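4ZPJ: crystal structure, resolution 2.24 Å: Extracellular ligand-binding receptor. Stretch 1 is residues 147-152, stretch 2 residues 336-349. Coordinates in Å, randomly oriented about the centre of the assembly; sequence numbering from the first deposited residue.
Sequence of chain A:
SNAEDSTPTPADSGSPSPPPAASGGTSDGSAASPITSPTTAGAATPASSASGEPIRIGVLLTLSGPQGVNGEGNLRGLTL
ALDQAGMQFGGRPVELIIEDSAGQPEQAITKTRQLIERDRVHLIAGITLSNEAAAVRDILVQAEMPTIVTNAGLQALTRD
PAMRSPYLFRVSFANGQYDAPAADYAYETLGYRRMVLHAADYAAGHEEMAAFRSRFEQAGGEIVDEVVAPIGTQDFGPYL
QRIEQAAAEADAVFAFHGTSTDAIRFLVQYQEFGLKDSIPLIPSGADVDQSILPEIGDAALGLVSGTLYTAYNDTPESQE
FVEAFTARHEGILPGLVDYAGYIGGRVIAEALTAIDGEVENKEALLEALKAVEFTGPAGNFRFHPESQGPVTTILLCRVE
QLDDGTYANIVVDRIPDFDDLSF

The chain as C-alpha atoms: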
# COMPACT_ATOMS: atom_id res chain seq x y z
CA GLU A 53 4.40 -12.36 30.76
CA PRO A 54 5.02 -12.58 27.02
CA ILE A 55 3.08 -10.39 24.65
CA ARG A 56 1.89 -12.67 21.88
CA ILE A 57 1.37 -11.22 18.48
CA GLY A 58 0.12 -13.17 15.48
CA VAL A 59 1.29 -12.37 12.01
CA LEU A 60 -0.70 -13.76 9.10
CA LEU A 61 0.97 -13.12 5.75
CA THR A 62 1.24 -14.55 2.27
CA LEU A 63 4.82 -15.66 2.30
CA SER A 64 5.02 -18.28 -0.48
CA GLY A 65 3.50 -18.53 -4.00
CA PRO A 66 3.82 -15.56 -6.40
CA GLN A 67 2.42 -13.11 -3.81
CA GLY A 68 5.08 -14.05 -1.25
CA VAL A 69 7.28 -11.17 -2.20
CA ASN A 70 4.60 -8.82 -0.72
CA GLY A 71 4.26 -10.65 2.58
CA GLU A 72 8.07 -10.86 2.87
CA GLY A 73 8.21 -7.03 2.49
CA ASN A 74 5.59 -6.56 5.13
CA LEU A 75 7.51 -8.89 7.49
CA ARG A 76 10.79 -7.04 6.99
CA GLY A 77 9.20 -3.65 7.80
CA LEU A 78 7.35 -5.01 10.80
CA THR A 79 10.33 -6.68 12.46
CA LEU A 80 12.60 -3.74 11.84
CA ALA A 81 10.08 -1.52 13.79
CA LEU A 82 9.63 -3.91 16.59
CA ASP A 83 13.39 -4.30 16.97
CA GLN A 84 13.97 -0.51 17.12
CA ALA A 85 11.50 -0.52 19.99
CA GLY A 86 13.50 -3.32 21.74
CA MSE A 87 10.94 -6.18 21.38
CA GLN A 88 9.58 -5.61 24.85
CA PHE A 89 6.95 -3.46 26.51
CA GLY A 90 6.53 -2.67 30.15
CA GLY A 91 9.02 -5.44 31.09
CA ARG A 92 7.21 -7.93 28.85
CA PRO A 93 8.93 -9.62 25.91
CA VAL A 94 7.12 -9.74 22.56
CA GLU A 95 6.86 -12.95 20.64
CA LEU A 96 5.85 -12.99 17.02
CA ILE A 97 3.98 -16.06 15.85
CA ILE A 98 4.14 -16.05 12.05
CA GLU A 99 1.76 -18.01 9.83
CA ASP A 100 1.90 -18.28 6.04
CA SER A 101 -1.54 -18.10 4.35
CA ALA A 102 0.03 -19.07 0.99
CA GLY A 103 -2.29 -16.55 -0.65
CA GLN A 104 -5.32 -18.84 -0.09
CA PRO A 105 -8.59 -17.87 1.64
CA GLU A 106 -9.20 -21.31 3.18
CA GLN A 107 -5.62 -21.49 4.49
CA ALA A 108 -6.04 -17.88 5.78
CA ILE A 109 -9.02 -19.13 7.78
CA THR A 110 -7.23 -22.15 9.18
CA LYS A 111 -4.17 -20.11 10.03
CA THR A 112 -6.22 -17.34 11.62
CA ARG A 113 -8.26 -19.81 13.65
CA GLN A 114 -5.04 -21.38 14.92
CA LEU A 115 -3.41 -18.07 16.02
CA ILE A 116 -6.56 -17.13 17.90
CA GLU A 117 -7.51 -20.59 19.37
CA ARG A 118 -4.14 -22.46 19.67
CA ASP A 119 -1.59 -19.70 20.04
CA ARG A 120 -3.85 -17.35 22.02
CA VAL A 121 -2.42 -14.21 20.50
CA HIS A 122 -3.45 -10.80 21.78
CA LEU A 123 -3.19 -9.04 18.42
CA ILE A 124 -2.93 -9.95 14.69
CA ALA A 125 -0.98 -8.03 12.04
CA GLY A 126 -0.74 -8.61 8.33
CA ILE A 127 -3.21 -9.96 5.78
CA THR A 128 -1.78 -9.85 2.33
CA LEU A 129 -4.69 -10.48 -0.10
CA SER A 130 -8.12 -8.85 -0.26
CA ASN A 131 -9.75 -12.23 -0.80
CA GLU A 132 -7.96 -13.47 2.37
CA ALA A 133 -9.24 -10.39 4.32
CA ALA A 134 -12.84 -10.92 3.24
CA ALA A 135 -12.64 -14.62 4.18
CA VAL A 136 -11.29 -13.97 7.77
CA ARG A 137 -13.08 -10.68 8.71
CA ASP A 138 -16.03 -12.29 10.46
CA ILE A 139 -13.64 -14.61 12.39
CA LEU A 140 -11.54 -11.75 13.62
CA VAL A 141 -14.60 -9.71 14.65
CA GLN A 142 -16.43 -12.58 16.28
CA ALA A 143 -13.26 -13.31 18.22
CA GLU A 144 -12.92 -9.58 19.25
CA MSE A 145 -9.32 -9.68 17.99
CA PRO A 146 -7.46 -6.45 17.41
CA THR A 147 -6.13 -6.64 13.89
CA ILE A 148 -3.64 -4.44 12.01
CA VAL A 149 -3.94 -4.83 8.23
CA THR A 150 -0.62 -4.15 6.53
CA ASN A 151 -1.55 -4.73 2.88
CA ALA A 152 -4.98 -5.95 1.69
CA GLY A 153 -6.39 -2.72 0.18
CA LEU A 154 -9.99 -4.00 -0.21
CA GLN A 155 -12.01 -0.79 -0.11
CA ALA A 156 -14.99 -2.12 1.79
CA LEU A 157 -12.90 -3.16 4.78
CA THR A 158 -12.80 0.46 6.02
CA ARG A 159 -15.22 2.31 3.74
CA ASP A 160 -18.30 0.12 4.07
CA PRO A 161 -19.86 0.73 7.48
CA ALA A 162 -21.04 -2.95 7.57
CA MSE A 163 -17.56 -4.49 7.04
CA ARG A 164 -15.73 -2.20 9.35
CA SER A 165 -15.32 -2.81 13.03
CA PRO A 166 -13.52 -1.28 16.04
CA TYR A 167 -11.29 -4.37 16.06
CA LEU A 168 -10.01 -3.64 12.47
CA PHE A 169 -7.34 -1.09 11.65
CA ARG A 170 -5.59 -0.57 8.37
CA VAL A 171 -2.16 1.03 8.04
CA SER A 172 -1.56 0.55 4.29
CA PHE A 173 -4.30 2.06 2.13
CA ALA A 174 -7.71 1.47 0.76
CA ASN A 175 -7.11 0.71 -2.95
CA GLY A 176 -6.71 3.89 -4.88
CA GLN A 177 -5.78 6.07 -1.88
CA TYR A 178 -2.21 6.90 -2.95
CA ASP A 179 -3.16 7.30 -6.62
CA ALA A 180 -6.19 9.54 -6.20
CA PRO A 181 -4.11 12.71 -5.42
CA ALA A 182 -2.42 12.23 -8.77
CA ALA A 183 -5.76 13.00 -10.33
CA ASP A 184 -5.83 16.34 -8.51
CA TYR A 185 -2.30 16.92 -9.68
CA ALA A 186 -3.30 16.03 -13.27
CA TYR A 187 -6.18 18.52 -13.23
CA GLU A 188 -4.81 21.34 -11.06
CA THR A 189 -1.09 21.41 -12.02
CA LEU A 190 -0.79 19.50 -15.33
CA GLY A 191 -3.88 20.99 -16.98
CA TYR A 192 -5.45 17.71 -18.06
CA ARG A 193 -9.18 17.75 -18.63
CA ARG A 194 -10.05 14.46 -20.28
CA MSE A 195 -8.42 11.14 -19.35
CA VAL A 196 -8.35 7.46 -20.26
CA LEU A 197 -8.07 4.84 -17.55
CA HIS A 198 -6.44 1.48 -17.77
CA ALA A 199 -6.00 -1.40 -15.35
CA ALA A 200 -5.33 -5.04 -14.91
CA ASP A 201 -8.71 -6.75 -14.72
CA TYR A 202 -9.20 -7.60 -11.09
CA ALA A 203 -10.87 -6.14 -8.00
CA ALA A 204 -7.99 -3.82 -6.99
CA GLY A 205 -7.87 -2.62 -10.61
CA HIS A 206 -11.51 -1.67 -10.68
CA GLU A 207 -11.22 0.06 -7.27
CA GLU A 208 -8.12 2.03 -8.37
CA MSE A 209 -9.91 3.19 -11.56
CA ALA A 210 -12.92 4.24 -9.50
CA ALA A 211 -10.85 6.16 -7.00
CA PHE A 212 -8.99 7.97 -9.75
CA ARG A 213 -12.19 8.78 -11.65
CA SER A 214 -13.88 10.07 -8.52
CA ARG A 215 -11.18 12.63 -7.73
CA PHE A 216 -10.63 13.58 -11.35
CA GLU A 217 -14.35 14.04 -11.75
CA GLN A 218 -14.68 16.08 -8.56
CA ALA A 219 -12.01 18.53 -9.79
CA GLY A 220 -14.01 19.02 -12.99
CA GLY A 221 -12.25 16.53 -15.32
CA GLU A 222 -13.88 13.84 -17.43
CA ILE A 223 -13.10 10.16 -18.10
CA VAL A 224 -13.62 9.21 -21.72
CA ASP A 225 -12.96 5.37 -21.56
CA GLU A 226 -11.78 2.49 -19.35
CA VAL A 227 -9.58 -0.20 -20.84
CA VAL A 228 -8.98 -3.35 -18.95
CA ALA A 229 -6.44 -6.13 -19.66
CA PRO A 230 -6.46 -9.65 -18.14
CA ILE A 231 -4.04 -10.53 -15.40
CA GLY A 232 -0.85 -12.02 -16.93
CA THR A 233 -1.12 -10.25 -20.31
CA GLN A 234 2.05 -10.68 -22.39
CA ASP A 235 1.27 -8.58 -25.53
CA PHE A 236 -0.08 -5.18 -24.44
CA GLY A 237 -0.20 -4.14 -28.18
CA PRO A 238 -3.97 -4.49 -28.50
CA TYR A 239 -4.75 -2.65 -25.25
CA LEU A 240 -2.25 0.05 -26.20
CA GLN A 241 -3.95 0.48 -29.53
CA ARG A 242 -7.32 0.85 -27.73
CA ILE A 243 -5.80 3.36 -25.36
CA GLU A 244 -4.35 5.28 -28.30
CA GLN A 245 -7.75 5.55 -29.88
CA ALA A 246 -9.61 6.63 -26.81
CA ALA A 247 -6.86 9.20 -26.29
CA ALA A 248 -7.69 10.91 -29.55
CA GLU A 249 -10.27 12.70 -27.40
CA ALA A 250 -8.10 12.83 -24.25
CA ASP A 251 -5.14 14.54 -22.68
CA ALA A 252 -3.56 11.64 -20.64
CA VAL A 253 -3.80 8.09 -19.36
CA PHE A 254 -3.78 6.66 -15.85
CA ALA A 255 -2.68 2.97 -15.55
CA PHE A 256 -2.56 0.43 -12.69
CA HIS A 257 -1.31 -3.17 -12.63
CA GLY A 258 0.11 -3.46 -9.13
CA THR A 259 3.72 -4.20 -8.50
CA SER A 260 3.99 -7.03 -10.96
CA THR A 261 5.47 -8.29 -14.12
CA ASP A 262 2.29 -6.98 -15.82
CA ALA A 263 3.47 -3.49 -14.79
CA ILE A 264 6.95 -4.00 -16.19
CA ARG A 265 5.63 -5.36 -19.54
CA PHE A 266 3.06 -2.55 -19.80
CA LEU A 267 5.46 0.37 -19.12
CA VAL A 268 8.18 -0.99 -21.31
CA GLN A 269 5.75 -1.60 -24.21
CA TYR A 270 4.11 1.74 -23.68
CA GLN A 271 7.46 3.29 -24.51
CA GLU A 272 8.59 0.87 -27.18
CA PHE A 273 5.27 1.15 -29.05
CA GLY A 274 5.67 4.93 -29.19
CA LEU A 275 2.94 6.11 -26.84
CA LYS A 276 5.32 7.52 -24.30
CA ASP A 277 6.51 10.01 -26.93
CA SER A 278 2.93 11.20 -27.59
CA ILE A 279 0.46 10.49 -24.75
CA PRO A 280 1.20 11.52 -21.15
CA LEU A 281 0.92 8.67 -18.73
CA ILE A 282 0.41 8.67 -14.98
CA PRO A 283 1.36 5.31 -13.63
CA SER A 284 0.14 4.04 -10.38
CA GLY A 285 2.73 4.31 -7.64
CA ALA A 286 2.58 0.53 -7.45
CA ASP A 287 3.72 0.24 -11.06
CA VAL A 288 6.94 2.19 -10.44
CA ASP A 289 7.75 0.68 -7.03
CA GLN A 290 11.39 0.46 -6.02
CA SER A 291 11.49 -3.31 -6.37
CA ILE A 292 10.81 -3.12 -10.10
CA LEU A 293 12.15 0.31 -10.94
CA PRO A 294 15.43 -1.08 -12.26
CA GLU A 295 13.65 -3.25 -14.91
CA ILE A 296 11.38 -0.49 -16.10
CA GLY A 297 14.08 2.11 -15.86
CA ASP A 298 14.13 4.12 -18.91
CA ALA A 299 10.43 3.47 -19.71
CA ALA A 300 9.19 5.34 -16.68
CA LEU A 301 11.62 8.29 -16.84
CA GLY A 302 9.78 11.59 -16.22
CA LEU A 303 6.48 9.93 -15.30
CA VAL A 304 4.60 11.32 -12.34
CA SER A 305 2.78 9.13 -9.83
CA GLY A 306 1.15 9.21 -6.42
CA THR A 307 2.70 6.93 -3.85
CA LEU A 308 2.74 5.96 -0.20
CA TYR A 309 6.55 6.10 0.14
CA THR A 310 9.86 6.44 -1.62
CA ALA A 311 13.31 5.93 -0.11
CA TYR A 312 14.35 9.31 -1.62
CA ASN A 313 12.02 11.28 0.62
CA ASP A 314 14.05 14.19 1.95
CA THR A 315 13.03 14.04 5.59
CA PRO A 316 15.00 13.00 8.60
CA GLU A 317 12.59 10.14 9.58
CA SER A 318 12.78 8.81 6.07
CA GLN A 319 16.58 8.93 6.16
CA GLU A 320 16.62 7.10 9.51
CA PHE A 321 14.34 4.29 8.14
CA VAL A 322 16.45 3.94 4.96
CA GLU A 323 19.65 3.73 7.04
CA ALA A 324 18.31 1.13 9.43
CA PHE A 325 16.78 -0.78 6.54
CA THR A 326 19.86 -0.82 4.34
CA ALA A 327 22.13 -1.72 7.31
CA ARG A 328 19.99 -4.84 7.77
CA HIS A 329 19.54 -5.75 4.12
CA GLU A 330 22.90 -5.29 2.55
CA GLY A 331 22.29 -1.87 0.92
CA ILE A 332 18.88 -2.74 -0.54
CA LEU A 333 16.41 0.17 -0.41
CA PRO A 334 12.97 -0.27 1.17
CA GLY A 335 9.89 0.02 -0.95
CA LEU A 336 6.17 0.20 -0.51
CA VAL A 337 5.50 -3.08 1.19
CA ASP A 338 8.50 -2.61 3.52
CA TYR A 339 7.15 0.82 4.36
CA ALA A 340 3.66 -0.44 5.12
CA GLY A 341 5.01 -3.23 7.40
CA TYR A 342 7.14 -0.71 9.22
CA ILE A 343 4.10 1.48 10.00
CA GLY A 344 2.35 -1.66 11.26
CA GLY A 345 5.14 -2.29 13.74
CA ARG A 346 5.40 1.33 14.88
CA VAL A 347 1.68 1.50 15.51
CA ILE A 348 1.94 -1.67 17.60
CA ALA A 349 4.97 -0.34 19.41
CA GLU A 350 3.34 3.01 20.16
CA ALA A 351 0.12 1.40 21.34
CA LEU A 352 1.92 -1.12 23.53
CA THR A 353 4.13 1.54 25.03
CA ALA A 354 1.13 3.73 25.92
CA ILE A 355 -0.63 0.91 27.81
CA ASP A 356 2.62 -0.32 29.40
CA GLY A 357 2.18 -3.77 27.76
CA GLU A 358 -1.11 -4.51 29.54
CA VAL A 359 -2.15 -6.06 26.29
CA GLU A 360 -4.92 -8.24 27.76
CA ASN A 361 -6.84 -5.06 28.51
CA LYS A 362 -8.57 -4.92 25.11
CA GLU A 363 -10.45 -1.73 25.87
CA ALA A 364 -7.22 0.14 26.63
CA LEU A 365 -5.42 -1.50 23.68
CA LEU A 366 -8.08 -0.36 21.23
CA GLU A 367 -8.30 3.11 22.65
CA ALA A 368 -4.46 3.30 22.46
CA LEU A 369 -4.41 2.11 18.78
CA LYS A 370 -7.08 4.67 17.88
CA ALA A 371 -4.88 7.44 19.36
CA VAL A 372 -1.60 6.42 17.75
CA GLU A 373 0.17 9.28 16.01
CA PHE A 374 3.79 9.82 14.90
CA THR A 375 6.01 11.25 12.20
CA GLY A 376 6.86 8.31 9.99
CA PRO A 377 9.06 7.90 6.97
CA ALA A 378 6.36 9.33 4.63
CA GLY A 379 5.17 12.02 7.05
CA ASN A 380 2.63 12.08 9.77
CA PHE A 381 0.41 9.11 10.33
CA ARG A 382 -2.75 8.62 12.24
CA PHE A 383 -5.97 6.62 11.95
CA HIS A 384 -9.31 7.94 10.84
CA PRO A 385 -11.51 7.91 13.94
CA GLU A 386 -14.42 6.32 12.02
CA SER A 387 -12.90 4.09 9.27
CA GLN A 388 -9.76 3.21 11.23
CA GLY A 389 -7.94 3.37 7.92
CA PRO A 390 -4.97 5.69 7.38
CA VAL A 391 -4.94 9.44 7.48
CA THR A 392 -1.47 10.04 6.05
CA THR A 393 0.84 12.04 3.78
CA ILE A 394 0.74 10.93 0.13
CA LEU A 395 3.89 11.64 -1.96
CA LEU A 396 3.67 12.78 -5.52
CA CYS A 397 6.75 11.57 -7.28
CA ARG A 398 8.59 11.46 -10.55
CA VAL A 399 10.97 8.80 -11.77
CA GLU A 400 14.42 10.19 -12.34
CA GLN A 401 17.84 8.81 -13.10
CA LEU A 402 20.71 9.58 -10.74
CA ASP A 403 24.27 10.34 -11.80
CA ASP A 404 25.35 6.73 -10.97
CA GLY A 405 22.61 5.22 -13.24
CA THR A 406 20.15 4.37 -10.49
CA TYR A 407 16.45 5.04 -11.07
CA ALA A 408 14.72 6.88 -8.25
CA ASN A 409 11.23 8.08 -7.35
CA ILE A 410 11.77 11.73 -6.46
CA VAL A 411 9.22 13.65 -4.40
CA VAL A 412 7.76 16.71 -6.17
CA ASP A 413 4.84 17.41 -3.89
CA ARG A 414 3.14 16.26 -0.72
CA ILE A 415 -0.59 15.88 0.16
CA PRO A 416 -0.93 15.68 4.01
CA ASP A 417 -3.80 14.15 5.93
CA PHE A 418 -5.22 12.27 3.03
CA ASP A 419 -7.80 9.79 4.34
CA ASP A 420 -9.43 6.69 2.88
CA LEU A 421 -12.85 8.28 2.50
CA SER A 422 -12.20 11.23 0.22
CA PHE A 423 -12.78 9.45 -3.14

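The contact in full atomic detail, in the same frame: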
# COMPACT_ATOMS: atom_id res chain seq x y z
N THR A 147 -6.73 -6.19 15.15
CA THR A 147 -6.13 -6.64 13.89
C THR A 147 -5.56 -5.43 13.16
O THR A 147 -6.24 -4.43 13.03
CB THR A 147 -7.20 -7.30 13.02
OG1 THR A 147 -7.74 -8.43 13.71
CG2 THR A 147 -6.59 -7.73 11.74
N ILE A 148 -4.31 -5.53 12.73
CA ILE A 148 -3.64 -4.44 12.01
C ILE A 148 -3.37 -4.94 10.57
O ILE A 148 -2.47 -5.76 10.36
CB ILE A 148 -2.25 -4.08 12.60
CG1 ILE A 148 -2.24 -3.93 14.10
CG2 ILE A 148 -1.71 -2.81 11.99
CD1 ILE A 148 -2.93 -2.77 14.64
N VAL A 149 -4.13 -4.44 9.61
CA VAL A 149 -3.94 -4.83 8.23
C VAL A 149 -2.82 -4.06 7.56
O VAL A 149 -2.85 -2.83 7.50
CB VAL A 149 -5.21 -4.64 7.44
CG1 VAL A 149 -4.98 -4.98 5.97
CG2 VAL A 149 -6.25 -5.57 8.02
N THR A 150 -1.81 -4.80 7.08
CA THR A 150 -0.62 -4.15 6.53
C THR A 150 -0.61 -4.12 5.00
O THR A 150 0.27 -3.48 4.40
CB THR A 150 0.66 -4.82 7.07
OG1 THR A 150 0.63 -6.24 6.79
CG2 THR A 150 0.74 -4.67 8.58
N ASN A 151 -1.55 -4.79 4.35
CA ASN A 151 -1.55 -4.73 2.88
C ASN A 151 -2.92 -4.70 2.30
O ASN A 151 -3.33 -3.66 1.88
CB ASN A 151 -0.70 -5.85 2.26
CG ASN A 151 -0.49 -5.64 0.78
OD1 ASN A 151 0.18 -4.66 0.34
ND2 ASN A 151 -1.14 -6.45 0.00
N ALA A 152 -3.64 -5.82 2.27
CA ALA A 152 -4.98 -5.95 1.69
C ALA A 152 -5.76 -4.62 1.58
O ALA A 152 -6.23 -4.10 2.58
CB ALA A 152 -5.79 -6.94 2.50
N LEU A 336 7.50 -0.09 -0.97
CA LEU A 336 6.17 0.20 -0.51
C LEU A 336 5.69 -0.75 0.57
O LEU A 336 5.12 -0.33 1.60
CB LEU A 336 5.21 0.05 -1.71
CG LEU A 336 4.58 1.36 -2.11
CD1 LEU A 336 4.31 1.43 -3.61
CD2 LEU A 336 3.30 1.44 -1.29
N VAL A 337 5.85 -2.04 0.27
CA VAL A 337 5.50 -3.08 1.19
C VAL A 337 6.36 -3.10 2.47
O VAL A 337 5.89 -3.49 3.52
CB VAL A 337 5.48 -4.47 0.50
CG1 VAL A 337 4.40 -4.48 -0.58
CG2 VAL A 337 6.86 -4.81 -0.12
N ASP A 338 7.63 -2.76 2.36
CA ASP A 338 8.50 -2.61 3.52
C ASP A 338 8.00 -1.45 4.32
O ASP A 338 7.97 -1.53 5.52
CB ASP A 338 9.96 -2.34 3.14
CG ASP A 338 10.52 -3.34 2.09
OD1 ASP A 338 10.74 -4.52 2.41
OD2 ASP A 338 10.80 -2.90 0.95
N TYR A 339 7.61 -0.35 3.66
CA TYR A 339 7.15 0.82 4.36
C TYR A 339 5.89 0.51 5.17
O TYR A 339 5.74 0.90 6.38
CB TYR A 339 6.87 1.97 3.35
CG TYR A 339 6.09 3.10 4.00
CD1 TYR A 339 6.69 3.98 4.86
CD2 TYR A 339 4.71 3.19 3.83
CE1 TYR A 339 5.95 5.01 5.47
CE2 TYR A 339 3.95 4.17 4.48
CZ TYR A 339 4.56 5.09 5.27
OH TYR A 339 3.77 6.07 5.87
N ALA A 340 4.95 -0.16 4.51
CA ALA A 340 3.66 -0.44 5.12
C ALA A 340 3.77 -1.38 6.33
O ALA A 340 3.11 -1.15 7.35
CB ALA A 340 2.69 -1.01 4.08
N GLY A 341 4.64 -2.39 6.25
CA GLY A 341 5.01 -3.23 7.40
C GLY A 341 5.63 -2.45 8.55
O GLY A 341 5.30 -2.65 9.73
N TYR A 342 6.53 -1.55 8.22
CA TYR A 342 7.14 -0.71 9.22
C TYR A 342 6.11 0.13 10.03
O TYR A 342 6.13 0.18 11.24
CB TYR A 342 8.17 0.18 8.53
CG TYR A 342 8.89 1.05 9.48
CD1 TYR A 342 9.89 0.52 10.31
CD2 TYR A 342 8.57 2.40 9.60
CE1 TYR A 342 10.57 1.31 11.22
CE2 TYR A 342 9.21 3.17 10.54
CZ TYR A 342 10.22 2.63 11.33
OH TYR A 342 10.85 3.45 12.21
N ILE A 343 5.17 0.74 9.35
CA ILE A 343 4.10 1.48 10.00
C ILE A 343 3.26 0.54 10.87
O ILE A 343 2.80 0.90 11.97
CB ILE A 343 3.20 2.17 8.94
CG1 ILE A 343 4.00 3.14 8.07
CG2 ILE A 343 1.99 2.85 9.59
CD1 ILE A 343 4.43 4.42 8.77
N GLY A 344 3.00 -0.67 10.39
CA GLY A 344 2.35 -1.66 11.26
C GLY A 344 3.07 -1.79 12.62
O GLY A 344 2.47 -1.81 13.70
N GLY A 345 4.37 -1.99 12.56
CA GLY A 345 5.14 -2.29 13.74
C GLY A 345 5.25 -1.12 14.67
O GLY A 345 5.29 -1.33 15.89
N ARG A 346 5.30 0.09 14.10
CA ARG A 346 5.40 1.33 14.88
C ARG A 346 4.09 1.60 15.60
O ARG A 346 4.06 1.97 16.75
CB ARG A 346 5.68 2.56 14.01
CG ARG A 346 7.10 2.98 13.83
CD ARG A 346 7.88 3.28 15.12
NE ARG A 346 7.51 4.50 15.82
CZ ARG A 346 7.84 5.72 15.41
NH1 ARG A 346 8.51 5.92 14.28
NH2 ARG A 346 7.47 6.75 16.13
N VAL A 347 2.99 1.41 14.89
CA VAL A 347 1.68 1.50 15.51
C VAL A 347 1.63 0.57 16.73
O VAL A 347 1.18 0.96 17.81
CB VAL A 347 0.60 1.09 14.51
CG1 VAL A 347 -0.69 0.77 15.22
CG2 VAL A 347 0.40 2.17 13.45
N ILE A 348 2.10 -0.67 16.56
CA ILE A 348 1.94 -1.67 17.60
C ILE A 348 2.79 -1.22 18.73
O ILE A 348 2.35 -1.20 19.86
CB ILE A 348 2.39 -3.05 17.12
CG1 ILE A 348 1.31 -3.61 16.21
CG2 ILE A 348 2.60 -3.96 18.28
CD1 ILE A 348 1.76 -4.76 15.39
N ALA A 349 4.00 -0.80 18.40
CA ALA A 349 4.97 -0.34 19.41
C ALA A 349 4.48 0.88 20.18
O ALA A 349 4.68 0.94 21.38
CB ALA A 349 6.32 -0.07 18.77

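What kind of contact joins these two stretches? It is a packing contact without hydrogen bonds across it: a short strand, 147-149, and the loop that follows it lie against the helix 336-349. The strand and helix run roughly antiparallel, at 156°, and their axes come within 9.2 Å of each other. About 270 Å² of surface is buried, both sides summed. The helix satisfies its own backbone through regular i to i+4 hydrogen bonds, such as Gly344 N to Ala340 O at 3.1 Å, and what it offers the strand and loop is aliphatic side chains and the CA of Gly344.

Where does the helix first touch the loop? Val337 does so near the start of the helix, with its CG1 4.3 Å from Asn151 OD1. The CA-to-CB bonds of both residues point sideways, but the end of the Asn151 side chain, with chi1 in the t well, comes nearer to the helix. This is a modest van der Waals contact; the Asn151 amide makes its hydrogen bonds elsewhere in the structure. One turn later the CA-to-CB bond of Ala340 points toward the other stretch, and its CB lies 3.5 Å from the backbone atom Thr150 O. The small methyl group of alanine meets the loop backbone directly, a nonpolar contact rather than a hydrogen bond.

What occupies the middle of the contact? The register is set by Thr150 CA and Gly341 CA, the nearest pair of CA atoms at 5.8 Å; a CB on Gly341 would point away from the other stretch. Gly344 lies one turn beyond Ala340. Gly344 CA is 4.3 Å from Thr150 CG2 and also 4.3 Å from Ile148 CG2, so two methyl groups rest near bare backbone. A CB on Gly344 would point toward the other stretch and fall 3.0 Å from Thr150 CG2, which is tight; the absence of a side chain leaves room for that methyl. The CA-to-CB bond of Thr150 points toward the helix, with chi1 in the p well.

What closes the contact at the far end of the helix segment? Here Val347 and Ile348 meet the side chain of Ile148, which has both chi angles in the m well. The CA-to-CB bonds of Ile148 and Val347 both point toward the opposite stretch, and Val347 CG1 lies 4.2 Å from Ile148 CD1. The CA-to-CB bond of Ile348 points sideways, yet the end of its side chain comes nearer, and its CG1 lies 4.1 Å from Ile148 CG1. All three residues are buried, and their branched aliphatic side chains suit a place where apolar surface is packed away from solvent.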